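Local coordinates for D-aminoacyl-tRNA deacylase (PDB 1YQE), which probably hydrolyses D-aminoacyl-tRNAs to free tRNA and D-amino acids with the help of bound zinc, so countering the toxicity of mischarged tRNA, at residues 114-119 and 178-183; 200-205 and 274-279; 216-221 and 229-234; 257-262 and 267-272. One frame throughout, in Å; residues are numbered along the deposited sequence.

Interaction 1 of 4, residues 114-119 and 178-183; sequences PQTMKN and LDAIRA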
loop_
_atom_site.group_PDB
_atom_site.type_symbol
_atom_site.label_atom_id
_atom_site.label_comp_id
_atom_site.label_asym_id
_atom_site.label_seq_id
_atom_site.Cartn_x
_atom_site.Cartn_y
_atom_site.Cartn_z
ATOM N N PRO A 114 0.513 5.502 5.077
ATOM C CA PRO A 114 0.300 4.677 6.275
ATOM C C PRO A 114 -1.059 4.753 6.956
ATOM O O PRO A 114 -1.613 3.725 7.349
ATOM C CB PRO A 114 1.432 5.115 7.205
ATOM C CG PRO A 114 2.501 5.544 6.255
ATOM C CD PRO A 114 1.722 6.326 5.238
ATOM N N GLN A 115 -1.592 5.960 7.106
ATOM C CA GLN A 115 -2.884 6.118 7.767
ATOM C C GLN A 115 -4.025 5.500 6.970
ATOM O O GLN A 115 -4.813 4.711 7.508
ATOM C CB GLN A 115 -3.172 7.602 8.022
ATOM C CG GLN A 115 -2.104 8.310 8.853
ATOM C CD GLN A 115 -1.837 7.637 10.194
ATOM O OE1 GLN A 115 -2.763 7.201 10.882
ATOM N NE2 GLN A 115 -0.565 7.570 10.581
ATOM N N THR A 116 -4.110 5.845 5.689
ATOM C CA THR A 116 -5.164 5.327 4.832
ATOM C C THR A 116 -5.041 3.819 4.657
ATOM O O THR A 116 -6.044 3.105 4.654
ATOM C CB THR A 116 -5.152 6.016 3.461
ATOM O OG1 THR A 116 -5.380 7.419 3.647
ATOM C CG2 THR A 116 -6.243 5.450 2.566
ATOM N N MET A 117 -3.815 3.333 4.512
ATOM C CA MET A 117 -3.611 1.899 4.382
ATOM C C MET A 117 -4.223 1.217 5.609
ATOM O O MET A 117 -4.908 0.201 5.486
ATOM C CB MET A 117 -2.124 1.581 4.316
ATOM C CG MET A 117 -1.442 2.097 3.070
ATOM S SD MET A 117 0.341 2.089 3.288
ATOM C CE MET A 117 0.669 0.305 3.284
ATOM N N LYS A 118 -3.976 1.786 6.788
ATOM C CA LYS A 118 -4.492 1.230 8.039
ATOM C C LYS A 118 -6.015 1.255 8.093
ATOM O O LYS A 118 -6.648 0.257 8.424
ATOM C CB LYS A 118 -3.935 2.002 9.242
ATOM C CG LYS A 118 -4.411 1.494 10.612
ATOM C CD LYS A 118 -3.865 0.092 10.939
ATOM C CE LYS A 118 -4.157 -0.300 12.391
ATOM N NZ LYS A 118 -3.516 -1.599 12.774
ATOM N N ASN A 119 -6.603 2.405 7.786
ATOM C CA ASN A 119 -8.053 2.532 7.819
ATOM C C ASN A 119 -8.707 1.593 6.813
ATOM O O ASN A 119 -9.791 1.058 7.054
ATOM C CB ASN A 119 -8.448 3.995 7.578
ATOM C CG ASN A 119 -8.049 4.884 8.741
ATOM O OD1 ASN A 119 -8.173 4.485 9.895
ATOM N ND2 ASN A 119 -7.573 6.088 8.448
ATOM N N LEU A 178 -13.873 3.161 0.302
ATOM C CA LEU A 178 -14.722 4.300 0.623
ATOM C C LEU A 178 -14.621 4.633 2.109
ATOM O O LEU A 178 -14.576 5.802 2.476
ATOM C CB LEU A 178 -16.181 4.021 0.243
ATOM C CG LEU A 178 -17.152 5.195 0.422
ATOM C CD1 LEU A 178 -16.647 6.416 -0.339
ATOM C CD2 LEU A 178 -18.535 4.795 -0.076
ATOM N N ASP A 179 -14.585 3.605 2.958
ATOM C CA ASP A 179 -14.460 3.813 4.399
ATOM C C ASP A 179 -13.111 4.441 4.733
ATOM O O ASP A 179 -13.013 5.278 5.630
ATOM C CB ASP A 179 -14.590 2.494 5.160
ATOM C CG ASP A 179 -16.020 2.007 5.246
ATOM O OD1 ASP A 179 -16.940 2.752 4.845
ATOM O OD2 ASP A 179 -16.222 0.876 5.723
ATOM N N ALA A 180 -12.070 4.019 4.019
ATOM C CA ALA A 180 -10.735 4.553 4.249
ATOM C C ALA A 180 -10.700 6.018 3.838
ATOM O O ALA A 180 -10.132 6.859 4.533
ATOM C CB ALA A 180 -9.708 3.763 3.451
ATOM N N ILE A 181 -11.315 6.315 2.701
ATOM C CA ILE A 181 -11.358 7.679 2.183
ATOM C C ILE A 181 -12.085 8.645 3.123
ATOM O O ILE A 181 -11.703 9.809 3.240
ATOM C CB ILE A 181 -12.023 7.694 0.780
ATOM C CG1 ILE A 181 -11.019 7.187 -0.264
ATOM C CG2 ILE A 181 -12.531 9.089 0.441
ATOM C CD1 ILE A 181 -11.658 6.724 -1.562
ATOM N N ARG A 182 -13.115 8.160 3.804
ATOM C CA ARG A 182 -13.886 9.003 4.718
ATOM C C ARG A 182 -13.363 9.006 6.155
ATOM O O ARG A 182 -13.764 9.852 6.961
ATOM C CB ARG A 182 -15.351 8.555 4.729
ATOM C CG ARG A 182 -16.105 8.749 3.418
ATOM C CD ARG A 182 -17.487 8.113 3.517
ATOM N NE ARG A 182 -18.312 8.325 2.329
ATOM C CZ ARG A 182 -19.480 7.720 2.116
ATOM N NH1 ARG A 182 -19.957 6.862 3.010
ATOM N NH2 ARG A 182 -20.180 7.978 1.018
ATOM N N ALA A 183 -12.467 8.070 6.469
ATOM C CA ALA A 183 -11.911 7.927 7.818
ATOM C C ALA A 183 -11.253 9.178 8.386
ATOM O O ALA A 183 -10.536 9.892 7.687
ATOM C CB ALA A 183 -10.911 6.765 7.849
#
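Asn-119 meets Ala-183, the first residue past the end of helix 167-182, at the closest point of this contact. The Ala-183 methyl sits against the whole side chain of Asn-119, with CB 3.5 Å from both CG and ND2 and 3.7 Å from CB. One turn back, the CB of Ala-180 lies 3.9 Å from Thr-116 O and 4.0 Å from Thr-116 CG2. Alanine suits the places of Ala-180 and Ala-183, where a mere methyl lets the CA atoms of Asn-119 and Ala-180 come within 4.9 Å. No hydrogen bond crosses the contact; the polar groups are held from outside it. With CG set anti to its carbonyl carbon (chi1 -69°), Asn-119 gives ND2 to Lys-185 O and receives the indole NE1 of Trp-188 at OD1, two bonds that fix the rotation of the amide that lies against the Ala-183 methyl. Thr-116 divides its branches, turning the methyl to Ala-180 and bonding through OG1 with Glu-73, which ties down this buried hydroxyl. The contact thus joins the start of helix 114-125 to the end of helix 167-182, while strand 152-159 packs on Thr-116 through Tyr-155 and strand 189-194 on Gln-115 through Val-190.

Interaction 2 of 4, residues 200-205 and 274-279; sequences APRQTE and KVKKDF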
loop_
_atom_site.group_PDB
_atom_site.type_symbol
_atom_site.label_atom_id
_atom_site.label_comp_id
_atom_site.label_asym_id
_atom_site.label_seq_id
_atom_site.Cartn_x
_atom_site.Cartn_y
_atom_site.Cartn_z
ATOM N N ALA A 200 4.792 -10.810 4.549
ATOM C CA ALA A 200 4.938 -10.218 5.883
ATOM C C ALA A 200 3.896 -10.665 6.906
ATOM O O ALA A 200 2.992 -9.905 7.252
ATOM C CB ALA A 200 4.914 -8.698 5.762
ATOM N N PRO A 201 4.017 -11.902 7.414
ATOM C CA PRO A 201 3.094 -12.477 8.403
ATOM C C PRO A 201 2.952 -11.652 9.685
ATOM O O PRO A 201 1.836 -11.352 10.124
ATOM C CB PRO A 201 3.699 -13.853 8.686
ATOM C CG PRO A 201 4.447 -14.176 7.436
ATOM C CD PRO A 201 5.084 -12.860 7.077
ATOM N N ARG A 202 4.080 -11.295 10.291
ATOM C CA ARG A 202 4.053 -10.516 11.527
ATOM C C ARG A 202 3.384 -9.167 11.282
ATOM O O ARG A 202 2.473 -8.772 12.015
ATOM C CB ARG A 202 5.475 -10.292 12.066
ATOM C CG ARG A 202 6.280 -11.565 12.371
ATOM C CD ARG A 202 5.732 -12.345 13.566
ATOM N NE ARG A 202 4.515 -13.084 13.242
ATOM C CZ ARG A 202 4.468 -14.129 12.421
ATOM N NH1 ARG A 202 5.573 -14.570 11.831
ATOM N NH2 ARG A 202 3.313 -14.732 12.183
ATOM N N GLN A 203 3.832 -8.467 10.244
ATOM C CA GLN A 203 3.273 -7.157 9.912
ATOM C C GLN A 203 1.774 -7.226 9.619
ATOM O O GLN A 203 1.029 -6.308 9.954
ATOM C CB GLN A 203 4.015 -6.545 8.719
ATOM C CG GLN A 203 5.484 -6.239 9.000
ATOM C CD GLN A 203 6.411 -7.360 8.566
ATOM O OE1 GLN A 203 6.144 -8.535 8.815
ATOM N NE2 GLN A 203 7.512 -6.997 7.917
ATOM N N THR A 204 1.334 -8.311 8.996
ATOM C CA THR A 204 -0.084 -8.488 8.693
ATOM C C THR A 204 -0.891 -8.575 9.995
ATOM O O THR A 204 -1.955 -7.965 10.121
ATOM C CB THR A 204 -0.318 -9.775 7.861
ATOM O OG1 THR A 204 0.283 -9.619 6.569
ATOM C CG2 THR A 204 -1.807 -10.053 7.689
ATOM N N GLU A 205 -0.384 -9.333 10.963
ATOM C CA GLU A 205 -1.067 -9.481 12.248
ATOM C C GLU A 205 -1.082 -8.127 12.965
ATOM O O GLU A 205 -2.069 -7.755 13.605
ATOM C CB GLU A 205 -0.344 -10.523 13.107
ATOM C CG GLU A 205 -0.136 -11.847 12.394
ATOM C CD GLU A 205 0.745 -12.811 13.171
ATOM O OE1 GLU A 205 1.730 -12.356 13.789
ATOM O OE2 GLU A 205 0.460 -14.028 13.150
ATOM N N LYS A 274 6.585 -7.720 20.832
ATOM C CA LYS A 274 6.294 -6.673 21.805
ATOM C C LYS A 274 5.179 -5.765 21.289
ATOM O O LYS A 274 4.309 -5.344 22.054
ATOM C CB LYS A 274 7.555 -5.852 22.099
ATOM C CG LYS A 274 7.369 -4.776 23.161
ATOM C CD LYS A 274 8.711 -4.218 23.620
ATOM C CE LYS A 274 8.539 -3.139 24.679
ATOM N NZ LYS A 274 7.801 -1.953 24.159
ATOM N N VAL A 275 5.205 -5.470 19.990
ATOM C CA VAL A 275 4.185 -4.625 19.378
ATOM C C VAL A 275 2.816 -5.297 19.478
ATOM O O VAL A 275 1.833 -4.673 19.883
ATOM C CB VAL A 275 4.496 -4.354 17.884
ATOM C CG1 VAL A 275 3.339 -3.593 17.234
ATOM C CG2 VAL A 275 5.785 -3.561 17.762
ATOM N N LYS A 276 2.760 -6.573 19.109
ATOM C CA LYS A 276 1.515 -7.332 19.159
ATOM C C LYS A 276 0.947 -7.416 20.575
ATOM O O LYS A 276 -0.267 -7.468 20.767
ATOM C CB LYS A 276 1.743 -8.749 18.624
ATOM C CG LYS A 276 2.063 -8.811 17.143
ATOM C CD LYS A 276 2.460 -10.216 16.706
ATOM C CE LYS A 276 1.326 -11.213 16.890
ATOM N NZ LYS A 276 1.737 -12.586 16.481
ATOM N N LYS A 277 1.832 -7.418 21.564
ATOM C CA LYS A 277 1.423 -7.520 22.959
ATOM C C LYS A 277 1.056 -6.201 23.640
ATOM O O LYS A 277 0.039 -6.119 24.324
ATOM C CB LYS A 277 2.531 -8.211 23.765
ATOM C CG LYS A 277 2.310 -8.238 25.270
ATOM C CD LYS A 277 3.569 -8.718 25.987
ATOM C CE LYS A 277 3.420 -8.654 27.501
ATOM N NZ LYS A 277 2.342 -9.551 27.994
ATOM N N ASP A 278 1.875 -5.170 23.454
ATOM C CA ASP A 278 1.617 -3.891 24.109
ATOM C C ASP A 278 0.790 -2.863 23.341
ATOM O O ASP A 278 0.489 -1.798 23.878
ATOM C CB ASP A 278 2.942 -3.238 24.526
ATOM C CG ASP A 278 3.777 -4.128 25.438
ATOM O OD1 ASP A 278 3.193 -4.889 26.239
ATOM O OD2 ASP A 278 5.023 -4.053 25.362
ATOM N N PHE A 279 0.408 -3.166 22.104
ATOM C CA PHE A 279 -0.363 -2.211 21.311
ATOM C C PHE A 279 -1.648 -2.754 20.684
ATOM O O PHE A 279 -2.016 -2.350 19.585
ATOM C CB PHE A 279 0.530 -1.637 20.211
ATOM C CG PHE A 279 1.720 -0.884 20.728
ATOM C CD1 PHE A 279 1.679 0.500 20.871
ATOM C CD2 PHE A 279 2.889 -1.559 21.072
ATOM C CE1 PHE A 279 2.788 1.200 21.348
ATOM C CE2 PHE A 279 4.000 -0.872 21.550
ATOM C CZ PHE A 279 3.953 0.510 21.688
#
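Glu-205 takes the ammonium group of Lys-276 at OE1, NZ to OE1 2.7 Å, and this salt bridge is the heart of a three-residue network with Arg-202. It links helix 201-209 to helix 272-278, both of which pack on strand 212-218 at the edge of the four-stranded parallel sheet. The tight part is electrostatic. Arg-202 grips the carboxylate side-on: its NE lies 2.9 Å from Glu-205 OE1 and its NH2 3.1 Å from Glu-205 OE2, with both oxygens close to the guanidinium plane. OE1 therefore serves two cations, the arginine NE and the lysine NZ, which reach it from opposite faces of the carboxylate. Glutamate suits the place because its negative charge lies between two positive groups, Arg-202 NE and Lys-276 NZ, only 4.3 Å apart. A glutamine here would probably leave Arg-202 and Lys-276 without the negative charge they share and set the arginine freer to turn. The rest is loose: the backbones stay well apart, the nearest CA atoms (Glu-205 and Lys-276) at 7.7 Å, and the three residues lie at the partly exposed surface. On the inner side, Ile-206 fills in against Val-275 and the stem of Lys-276. That stem runs extended and then bends at chi3 (63°), which brings CE to 3.3 Å from Glu-205 OE1.

Interaction 3 of 4, residues 216-221 and 229-234; sequences HNFAKY and EFLVKA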
loop_
_atom_site.group_PDB
_atom_site.type_symbol
_atom_site.label_atom_id
_atom_site.label_comp_id
_atom_site.label_asym_id
_atom_site.label_seq_id
_atom_site.Cartn_x
_atom_site.Cartn_y
_atom_site.Cartn_z
ATOM N N HIS A 216 6.740 1.408 4.666
ATOM C CA HIS A 216 7.434 0.426 3.844
ATOM C C HIS A 216 7.765 -0.796 4.689
ATOM O O HIS A 216 7.775 -0.728 5.921
ATOM C CB HIS A 216 8.704 1.040 3.249
ATOM C CG HIS A 216 8.441 1.879 2.038
ATOM N ND1 HIS A 216 8.055 1.335 0.832
ATOM C CD2 HIS A 216 8.442 3.222 1.863
ATOM C CE1 HIS A 216 7.829 2.305 -0.034
ATOM N NE2 HIS A 216 8.054 3.460 0.567
ATOM N N ASN A 217 8.001 -1.913 4.013
ATOM C CA ASN A 217 8.331 -3.180 4.659
ATOM C C ASN A 217 9.338 -3.875 3.759
ATOM O O ASN A 217 9.142 -3.940 2.550
ATOM C CB ASN A 217 7.090 -4.065 4.793
ATOM C CG ASN A 217 6.358 -3.856 6.102
ATOM O OD1 ASN A 217 6.949 -3.972 7.174
ATOM N ND2 ASN A 217 5.059 -3.568 6.025
ATOM N N PHE A 218 10.410 -4.393 4.346
ATOM C CA PHE A 218 11.433 -5.059 3.555
ATOM C C PHE A 218 11.614 -6.529 3.931
ATOM O O PHE A 218 11.929 -6.868 5.076
ATOM C CB PHE A 218 12.741 -4.287 3.687
ATOM C CG PHE A 218 12.617 -2.848 3.274
ATOM C CD1 PHE A 218 12.337 -2.516 1.952
ATOM C CD2 PHE A 218 12.718 -1.830 4.212
ATOM C CE1 PHE A 218 12.153 -1.187 1.572
ATOM C CE2 PHE A 218 12.539 -0.494 3.841
ATOM C CZ PHE A 218 12.254 -0.177 2.524
ATOM N N ALA A 219 11.404 -7.395 2.947
ATOM C CA ALA A 219 11.514 -8.836 3.135
ATOM C C ALA A 219 12.943 -9.290 3.377
ATOM O O ALA A 219 13.903 -8.587 3.053
ATOM C CB ALA A 219 10.957 -9.557 1.916
ATOM N N LYS A 220 13.072 -10.483 3.943
ATOM C CA LYS A 220 14.377 -11.058 4.218
ATOM C C LYS A 220 15.244 -11.139 2.961
ATOM O O LYS A 220 16.468 -11.054 3.055
ATOM C CB LYS A 220 14.210 -12.453 4.842
ATOM C CG LYS A 220 15.467 -13.305 4.821
ATOM C CD LYS A 220 15.350 -14.511 5.744
ATOM C CE LYS A 220 16.287 -15.630 5.303
ATOM N NZ LYS A 220 17.668 -15.139 5.036
ATOM N N TYR A 221 14.633 -11.291 1.786
ATOM C CA TYR A 221 15.438 -11.389 0.564
ATOM C C TYR A 221 16.134 -10.077 0.191
ATOM O O TYR A 221 16.980 -10.044 -0.702
ATOM C CB TYR A 221 14.599 -11.926 -0.619
ATOM C CG TYR A 221 13.499 -11.024 -1.145
ATOM C CD1 TYR A 221 13.802 -9.868 -1.864
ATOM C CD2 TYR A 221 12.152 -11.336 -0.937
ATOM C CE1 TYR A 221 12.797 -9.042 -2.363
ATOM C CE2 TYR A 221 11.135 -10.514 -1.434
ATOM C CZ TYR A 221 11.467 -9.367 -2.146
ATOM O OH TYR A 221 10.479 -8.539 -2.640
ATOM N N GLU A 229 21.575 3.928 5.383
ATOM C CA GLU A 229 21.055 5.144 4.759
ATOM C C GLU A 229 19.755 4.904 3.997
ATOM O O GLU A 229 18.872 5.763 3.975
ATOM C CB GLU A 229 22.107 5.769 3.833
ATOM C CG GLU A 229 21.652 7.070 3.179
ATOM C CD GLU A 229 21.025 8.050 4.172
ATOM O OE1 GLU A 229 21.682 8.395 5.181
ATOM O OE2 GLU A 229 19.870 8.479 3.939
ATOM N N PHE A 230 19.633 3.741 3.366
ATOM C CA PHE A 230 18.412 3.427 2.643
ATOM C C PHE A 230 17.269 3.316 3.652
ATOM O O PHE A 230 16.165 3.797 3.402
ATOM C CB PHE A 230 18.551 2.105 1.887
ATOM C CG PHE A 230 17.408 1.825 0.951
ATOM C CD1 PHE A 230 17.251 2.565 -0.214
ATOM C CD2 PHE A 230 16.476 0.832 1.246
ATOM C CE1 PHE A 230 16.184 2.324 -1.076
ATOM C CE2 PHE A 230 15.405 0.583 0.392
ATOM C CZ PHE A 230 15.259 1.327 -0.769
ATOM N N LEU A 231 17.532 2.676 4.788
ATOM C CA LEU A 231 16.503 2.538 5.814
ATOM C C LEU A 231 16.088 3.899 6.363
ATOM O O LEU A 231 14.919 4.113 6.679
ATOM C CB LEU A 231 16.985 1.636 6.954
ATOM C CG LEU A 231 17.025 0.139 6.628
ATOM C CD1 LEU A 231 17.472 -0.642 7.865
ATOM C CD2 LEU A 231 15.643 -0.329 6.179
ATOM N N VAL A 232 17.041 4.821 6.480
ATOM C CA VAL A 232 16.723 6.162 6.969
ATOM C C VAL A 232 15.793 6.851 5.975
ATOM O O VAL A 232 14.852 7.547 6.369
ATOM C CB VAL A 232 17.998 7.016 7.153
ATOM C CG1 VAL A 232 17.627 8.485 7.311
ATOM C CG2 VAL A 232 18.763 6.536 8.376
ATOM N N LYS A 233 16.057 6.651 4.685
ATOM C CA LYS A 233 15.225 7.231 3.638
ATOM C C LYS A 233 13.801 6.684 3.727
ATOM O O LYS A 233 12.830 7.417 3.546
ATOM C CB LYS A 233 15.785 6.906 2.248
ATOM C CG LYS A 233 14.808 7.260 1.127
ATOM C CD LYS A 233 15.074 6.488 -0.169
ATOM C CE LYS A 233 16.328 6.960 -0.879
ATOM N NZ LYS A 233 16.446 6.353 -2.238
ATOM N N ALA A 234 13.684 5.385 3.987
ATOM C CA ALA A 234 12.378 4.745 4.101
ATOM C C ALA A 234 11.606 5.302 5.299
ATOM O O ALA A 234 10.421 5.618 5.196
ATOM C CB ALA A 234 12.548 3.236 4.247
#
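Phe-218 sends its ring from the strand into a three-sided setting made by Phe-230, Leu-231 and Ala-234. The methyl of Ala-234 meets the ring at its edge and near its plane, CB lying 3.8 Å from both CE2 and CZ of Phe-218. Leu-231 brings CD2 obliquely to the CD2 and CE2 side of the ring, 3.8 Å from Phe-218 CD2, and the two side chains run past one another in opposite directions. Phe-230 approaches at a slant: its CE2 is 3.9 Å from Phe-218 CZ, the ring planes are inclined at 54° and the centroids stand 5.7 Å apart. This ring gets there because CG stands anti to the backbone N (chi1 -171°), which swings it off the helix flank toward the strand.

The two segments belong to a beta-alpha-beta crossover, in which helix 228-238 leads from strand 212-218 to the parallel strand 242-245. In the sheet, strand 189-194 runs between those two, and its Val-192 and Val-194 touch Phe-218 and Leu-231 respectively. The helix runs back along the strand, their axes 10.1 Å apart and at 151°. A large flat ring suits that spacing, which it bridges, whereas alanine suits the helix position where the ring edge arrives. Replacing Phe-218 by an alanine would probably open a gap under the helix and leave Phe-230, Leu-231 and Ala-234 without their common partner. At the far end of the ring, Phe-230 CE2 lies as near to Phe-218 CE1 as it does to CZ.

Interaction 4 of 4, residues 257-262 and 267-272; sequences IVNEAA and VEVLKS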
loop_
_atom_site.group_PDB
_atom_site.type_symbol
_atom_site.label_atom_id
_atom_site.label_comp_id
_atom_site.label_asym_id
_atom_site.label_seq_id
_atom_site.Cartn_x
_atom_site.Cartn_y
_atom_site.Cartn_z
ATOM N N ILE A 257 22.398 -2.636 10.879
ATOM C CA ILE A 257 22.026 -1.503 10.048
ATOM C C ILE A 257 20.692 -0.929 10.504
ATOM O O ILE A 257 20.443 0.259 10.350
ATOM C CB ILE A 257 21.958 -1.879 8.554
ATOM C CG1 ILE A 257 20.807 -2.843 8.295
ATOM C CG2 ILE A 257 23.282 -2.505 8.123
ATOM C CD1 ILE A 257 20.654 -3.215 6.837
ATOM N N VAL A 258 19.833 -1.775 11.066
ATOM C CA VAL A 258 18.550 -1.297 11.574
ATOM C C VAL A 258 18.830 -0.335 12.727
ATOM O O VAL A 258 18.298 0.769 12.764
ATOM C CB VAL A 258 17.664 -2.466 12.079
ATOM C CG1 VAL A 258 16.621 -1.955 13.071
ATOM C CG2 VAL A 258 16.979 -3.132 10.896
ATOM N N ASN A 259 19.676 -0.761 13.659
ATOM C CA ASN A 259 20.033 0.068 14.808
ATOM C C ASN A 259 20.739 1.341 14.358
ATOM O O ASN A 259 20.536 2.407 14.937
ATOM C CB ASN A 259 20.921 -0.721 15.776
ATOM C CG ASN A 259 20.134 -1.723 16.601
ATOM O OD1 ASN A 259 20.708 -2.529 17.330
ATOM N ND2 ASN A 259 18.812 -1.668 16.496
ATOM N N GLU A 260 21.561 1.226 13.321
ATOM C CA GLU A 260 22.264 2.383 12.782
ATOM C C GLU A 260 21.225 3.388 12.290
ATOM O O GLU A 260 21.268 4.568 12.641
ATOM C CB GLU A 260 23.167 1.975 11.609
ATOM C CG GLU A 260 24.368 1.119 11.986
ATOM C CD GLU A 260 25.248 0.774 10.789
ATOM O OE1 GLU A 260 24.799 0.025 9.897
ATOM O OE2 GLU A 260 26.398 1.255 10.736
ATOM N N ALA A 261 20.286 2.900 11.481
ATOM C CA ALA A 261 19.225 3.727 10.914
ATOM C C ALA A 261 18.353 4.351 11.998
ATOM O O ALA A 261 17.986 5.526 11.918
ATOM C CB ALA A 261 18.364 2.891 9.961
ATOM N N ALA A 262 18.017 3.562 13.012
ATOM C CA ALA A 262 17.191 4.057 14.105
ATOM C C ALA A 262 17.869 5.242 14.787
ATOM O O ALA A 262 17.226 6.256 15.064
ATOM C CB ALA A 262 16.929 2.942 15.115
ATOM N N VAL A 267 14.573 7.260 15.722
ATOM C CA VAL A 267 13.357 6.493 15.942
ATOM C C VAL A 267 13.651 5.277 16.813
ATOM O O VAL A 267 14.811 4.901 16.991
ATOM C CB VAL A 267 12.720 6.067 14.596
ATOM C CG1 VAL A 267 12.354 7.317 13.788
ATOM C CG2 VAL A 267 13.683 5.184 13.801
ATOM N N GLU A 268 12.602 4.671 17.364
ATOM C CA GLU A 268 12.762 3.512 18.234
ATOM C C GLU A 268 12.552 2.166 17.539
ATOM O O GLU A 268 11.653 2.012 16.716
ATOM C CB GLU A 268 11.805 3.627 19.427
ATOM C CG GLU A 268 11.729 2.372 20.288
ATOM C CD GLU A 268 10.852 2.557 21.514
ATOM O OE1 GLU A 268 9.715 3.055 21.369
ATOM O OE2 GLU A 268 11.300 2.195 22.623
ATOM N N VAL A 269 13.391 1.193 17.885
ATOM C CA VAL A 269 13.287 -0.153 17.321
ATOM C C VAL A 269 12.477 -1.037 18.266
ATOM O O VAL A 269 12.763 -1.091 19.460
ATOM C CB VAL A 269 14.671 -0.814 17.149
ATOM C CG1 VAL A 269 14.504 -2.224 16.591
ATOM C CG2 VAL A 269 15.543 0.016 16.226
ATOM N N LEU A 270 11.478 -1.734 17.724
ATOM C CA LEU A 270 10.624 -2.625 18.509
ATOM C C LEU A 270 10.490 -4.017 17.884
ATOM O O LEU A 270 10.392 -4.155 16.661
ATOM C CB LEU A 270 9.221 -2.026 18.654
ATOM C CG LEU A 270 9.036 -0.788 19.532
ATOM C CD1 LEU A 270 7.585 -0.327 19.449
ATOM C CD2 LEU A 270 9.414 -1.110 20.974
ATOM N N LYS A 271 10.485 -5.048 18.723
ATOM C CA LYS A 271 10.326 -6.415 18.229
ATOM C C LYS A 271 8.836 -6.634 17.964
ATOM O O LYS A 271 7.999 -6.143 18.714
ATOM C CB LYS A 271 10.864 -7.420 19.257
ATOM C CG LYS A 271 12.373 -7.298 19.444
ATOM C CD LYS A 271 13.005 -8.515 20.111
ATOM C CE LYS A 271 12.735 -8.572 21.604
ATOM N NZ LYS A 271 13.542 -9.665 22.240
ATOM N N SER A 272 8.513 -7.360 16.895
ATOM C CA SER A 272 7.122 -7.599 16.510
ATOM C C SER A 272 6.259 -8.206 17.612
ATOM O O SER A 272 5.071 -7.895 17.714
ATOM C CB SER A 272 7.057 -8.495 15.267
ATOM O OG SER A 272 7.339 -9.847 15.587
#
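Val-269 presses CG2 against the helix at three places at once. The tightest is with Ala-262, whose CB lies 3.4 Å away, closer than carbon atoms usually pack; an alanine methyl suits a site with so little clearance. The same CG2 lies 3.7 Å from ND2 of Asn-259, whose side chain crosses that of Val-269 at about a right angle, and 3.9 Å from CG1 of Val-258, whose side chain slants across that of Val-269. It can serve all three because Val-269 places CG1 anti to the backbone N and CG2 anti to the carbonyl carbon.

Helix 252-265 and strand 268-271 are the last two elements of a beta-alpha-beta unit that starts with strand 242-245, and Ile-243 of that first strand touches both Val-258 and Val-267. The helix and strand axes approach to 8.4 Å at 141°, so the chain doubles back through a short turn. Here Val-267 N gives a hydrogen bond to Ala-262 O, 2.9 Å long with an N-H...O angle of 155°. Beside it, the chi1 of Val-267 (-61°) sets CG1 anti to the carbonyl carbon and so puts CG2 in the crowded position between N and the carbonyl carbon, where it packs 3.7 Å from Ala-262 CA. Beta-branched valine suits the extended backbone; at Val-269 both methyls reach the helix, CG1 lying 4.1 Å from Val-258 CG1. The Val-267 side chain is also touched by Val-235 of helix 228-238.

How the interactions relate
Interactions 2, 3 and 4 gather round the four-stranded parallel sheet. Interactions 3 and 4, with centres 11 Å apart, join directly: Leu-231 CB packs 3.5 Å from Ala-261 CB, so neighbouring helices share one apolar layer. Interaction 2 reaches interaction 3 through a probable hydrogen bond from Gln-203 NE2 to Asn-217 OD1, 3.2 Å, and interaction 4 where Arg-202 CD packs on Ser-272 OG at 3.6 Å. Interaction 1 touches none of these, staying about 6 Å from interactions 2 and 3 at the nearest atoms. It touches strand 189-194 of this sheet and strand 152-159 of the larger mixed one, where strands 73-81 and 152-159 carry Arg-79, His-80, Ser-81 and Glu-156 of the pyrophosphate pocket.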